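Local coordinates for discoidin-2 (PDB 2VM9), which is a trimeric galactose-binding lectin that may be needed for spore formation and may take part in building the spore coat, at residues I171-L176 / I185-K190. Sequence-based numbering, arbitrary orientation. Where two conformers were deposited one is given.
Sequences IGDRSL and IVRHVK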
ATOM      1  N   ILE A 171      28.529   0.479  21.962  1.00  7.68           N
ATOM      2  CA  ILE A 171      29.501  -0.451  22.533  1.00  7.11           C
ATOM      3  C   ILE A 171      29.086  -0.760  23.972  1.00  8.31           C
ATOM      4  O   ILE A 171      28.955  -1.934  24.346  1.00  8.21           O
ATOM      5  CB  ILE A 171      30.923   0.139  22.500  1.00  6.64           C
ATOM      6  CG1 ILE A 171      31.331   0.438  21.049  1.00  5.56           C
ATOM      7  CG2 ILE A 171      31.923  -0.857  23.150  1.00  7.00           C
ATOM      8  CD1 ILE A 171      32.684   1.139  20.887  1.00  6.76           C
ATOM      9  N   GLY A 172      28.878   0.292  24.768  1.00  8.26           N
ATOM     10  CA  GLY A 172      28.277   0.133  26.085  1.00  9.74           C
ATOM     11  C   GLY A 172      29.248  -0.295  27.156  1.00  9.27           C
ATOM     12  O   GLY A 172      28.854  -0.489  28.318  1.00 10.59           O
ATOM     13  N   ASP A 173      30.518  -0.422  26.778  1.00  8.36           N
ATOM     14  CA  ASP A 173      31.594  -0.704  27.723  1.00  8.17           C
ATOM     15  C   ASP A 173      32.941  -0.290  27.118  1.00  8.08           C
ATOM     16  O   ASP A 173      32.981   0.336  26.055  1.00  7.23           O
ATOM     17  CB  ASP A 173      31.598  -2.184  28.148  1.00  8.49           C
ATOM     18  CG  ASP A 173      32.026  -3.137  27.041  1.00 10.85           C
ATOM     19  OD1 ASP A 173      32.524  -2.705  25.976  1.00  8.71           O
ATOM     20  OD2 ASP A 173      31.894  -4.373  27.256  1.00 14.37           O
ATOM     21  N   ARG A 174      34.030  -0.659  27.797  1.00  7.52           N
ATOM     22  CA  ARG A 174      35.363  -0.159  27.430  1.00  9.10           C
ATOM     23  C   ARG A 174      36.143  -1.133  26.542  1.00  8.78           C
ATOM     24  O   ARG A 174      37.392  -1.096  26.504  1.00  8.24           O
ATOM     25  CB  ARG A 174      36.172   0.171  28.684  1.00  9.60           C
ATOM     26  CG  ARG A 174      35.420   1.014  29.684  1.00 13.09           C
ATOM     27  CD  ARG A 174      35.134   2.420  29.170  1.00 12.16           C
ATOM     28  NE  ARG A 174      33.982   2.531  28.251  1.00 12.00           N
ATOM     29  CZ  ARG A 174      32.704   2.630  28.610  1.00 13.86           C
ATOM     30  NH1 ARG A 174      32.359   2.593  29.906  1.00 14.98           N
ATOM     31  NH2 ARG A 174      31.760   2.770  27.672  1.00 11.49           N
ATOM     32  N   SER A 175      35.404  -1.969  25.820  1.00  8.20           N
ATOM     33  CA  SER A 175      35.975  -2.999  24.961  1.00  9.49           C
ATOM     34  C   SER A 175      37.011  -2.473  23.967  1.00  9.30           C
ATOM     35  O   SER A 175      37.974  -3.191  23.644  1.00 10.12           O
ATOM     36  CB  SER A 175      34.865  -3.702  24.174  1.00  9.95           C
ATOM     37  OG  SER A 175      34.179  -4.566  25.018  1.00 15.48           O
ATOM     38  N   LEU A 176      36.793  -1.260  23.449  1.00  7.87           N
ATOM     39  CA  LEU A 176      37.700  -0.657  22.480  1.00  7.04           C
ATOM     40  C   LEU A 176      38.527   0.487  23.055  1.00  6.50           C
ATOM     41  O   LEU A 176      39.201   1.219  22.310  1.00  7.05           O
ATOM     42  CB  LEU A 176      36.918  -0.169  21.248  1.00  7.09           C
ATOM     43  CG  LEU A 176      36.251  -1.254  20.389  1.00  6.74           C
ATOM     44  CD1 LEU A 176      35.678  -0.556  19.146  1.00  8.92           C
ATOM     45  CD2 LEU A 176      37.234  -2.392  19.973  1.00  9.59           C
ATOM     46  N   ILE A 185      34.729  -5.074  18.084  1.00 11.41           N
ATOM     47  CA  ILE A 185      33.788  -5.786  18.951  1.00 12.01           C
ATOM     48  C   ILE A 185      32.456  -5.846  18.234  1.00 12.58           C
ATOM     49  O   ILE A 185      32.127  -4.956  17.447  1.00 12.37           O
ATOM     50  CB  ILE A 185      33.656  -5.159  20.331  1.00 12.08           C
ATOM     51  CG1 ILE A 185      33.195  -3.696  20.298  1.00 12.77           C
ATOM     52  CG2 ILE A 185      34.942  -5.300  21.100  1.00 14.41           C
ATOM     53  CD1 ILE A 185      31.619  -3.592  20.256  1.00 15.11           C
ATOM     54  N   VAL A 186      31.710  -6.901  18.501  1.00 11.34           N
ATOM     55  CA  VAL A 186      30.457  -7.105  17.818  1.00 11.79           C
ATOM     56  C   VAL A 186      29.371  -6.954  18.864  1.00 11.68           C
ATOM     57  O   VAL A 186      29.478  -7.541  19.951  1.00 10.76           O
ATOM     58  CB  VAL A 186      30.391  -8.533  17.201  1.00 12.86           C
ATOM     59  CG1 VAL A 186      28.950  -8.915  16.881  1.00 15.82           C
ATOM     60  CG2 VAL A 186      31.244  -8.608  15.986  1.00 15.57           C
ATOM     61  N   ARG A 187      28.345  -6.182  18.538  1.00 10.60           N
ATOM     62  CA  ARG A 187      27.126  -6.171  19.331  1.00 11.14           C
ATOM     63  C   ARG A 187      26.034  -6.782  18.488  1.00 12.53           C
ATOM     64  O   ARG A 187      25.751  -6.299  17.393  1.00 11.61           O
ATOM     65  CB  ARG A 187      26.737  -4.744  19.736  1.00 10.82           C
ATOM     66  CG  ARG A 187      27.683  -4.120  20.737  1.00 11.71           C
ATOM     67  CD  ARG A 187      27.622  -4.871  22.065  1.00 15.44           C
ATOM     68  NE  ARG A 187      28.620  -4.404  23.021  1.00 17.99           N
ATOM     69  CZ  ARG A 187      29.809  -4.975  23.227  1.00 21.82           C
ATOM     70  NH1 ARG A 187      30.188  -6.045  22.529  1.00 24.08           N
ATOM     71  NH2 ARG A 187      30.629  -4.478  24.148  1.00 22.88           N
ATOM     72  N   HIS A 188      25.410  -7.847  19.000  1.00 13.26           N
ATOM     73  CA  HIS A 188      24.332  -8.444  18.240  0.50 13.77           C
ATOM     74  C   HIS A 188      23.027  -7.762  18.540  1.00 14.24           C
ATOM     75  O   HIS A 188      22.674  -7.513  19.697  1.00 15.94           O
ATOM     76  CB  HIS A 188      24.202  -9.958  18.412  0.50 13.78           C
ATOM     77  CG  HIS A 188      23.148 -10.541  17.527  0.50 13.34           C
ATOM     78  ND1 HIS A 188      23.356 -10.784  16.186  0.50 11.76           N
ATOM     79  CD2 HIS A 188      21.858 -10.865  17.773  0.50 11.92           C
ATOM     80  CE1 HIS A 188      22.247 -11.263  15.653  0.50 12.50           C
ATOM     81  NE2 HIS A 188      21.325 -11.322  16.595  0.50 11.27           N
ATOM     82  N   VAL A 189      22.333  -7.397  17.470  1.00 14.34           N
ATOM     83  CA  VAL A 189      21.079  -6.683  17.532  1.00 14.18           C
ATOM     84  C   VAL A 189      19.971  -7.630  17.076  1.00 14.46           C
ATOM     85  O   VAL A 189      20.075  -8.261  16.038  1.00 13.14           O
ATOM     86  CB  VAL A 189      21.131  -5.409  16.648  1.00 14.90           C
ATOM     87  CG1 VAL A 189      19.826  -4.622  16.734  1.00 15.06           C
ATOM     88  CG2 VAL A 189      22.341  -4.520  17.059  1.00 15.08           C
ATOM     89  N   LYS A 190      18.928  -7.741  17.878  1.00 15.67           N
ATOM     90  CA  LYS A 190      17.759  -8.527  17.485  1.00 18.21           C
ATOM     91  C   LYS A 190      16.671  -7.537  17.091  1.00 17.24           C
ATOM     92  O   LYS A 190      16.403  -6.589  17.833  1.00 18.19           O
ATOM     93  CB  LYS A 190      17.314  -9.406  18.663  1.00 18.36           C
ATOM     94  CG  LYS A 190      16.173 -10.361  18.331  1.00 21.87           C
ATOM     95  CD  LYS A 190      15.733 -11.154  19.572  1.00 22.67           C
ATOM     96  CE  LYS A 190      14.202 -11.159  19.706  1.00 29.22           C
ATOM     97  NZ  LYS A 190      13.630  -9.760  19.869  1.00 32.11           N
TER
HETATM   98  O   HOH W   1      32.041  -6.625  25.879  1.00 22.71           O
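Ile185 fills the tight half of this contact, wedging its branches among Ser175 and the buried Ile171 and Leu176. Ile185 CG2 presses on Ser175 CB at 3.5 Å, closer than usual for two carbons. A chi1 of 59° sets Ile185 CG1 between the backbone N and the carbonyl carbon, against Leu176 CG; Ile185 CD1 touches Ile171 CG2 and sits 3.6 Å above one face of the Arg187 guanidinium, toward its rim. The polar half, with partly exposed Asp173, Ser175 and Arg187, holds a water that donates to Asp173 OD2 and weakly accepts from Arg187 NH2. Arg187 NE donates in plane to a lone pair of Ile171 O (2.8 Å), and NH2 adds a weak bond to the same oxygen. Arg187 NH2 also forms a salt bridge with Asp173 OD1 at 3.2 Å, the carboxylate and guanidinium planes standing 86° apart. Asp173 OD1 accepts hydrogen bonds from Ser175 N, closing an Asx turn, and from Ser175 OG (2.7 Å), both from one face. In the H-type lectin domain, Ile171 and Leu176 lie near carbohydrate-binding Asp209 and Trp238, respectively; the 171-176 loop bonds through its backbone to strand 243-254, and strand 183-190 pairs antiparallel with strand 230-237, whose Phe235 touches Ile171 and Ile185.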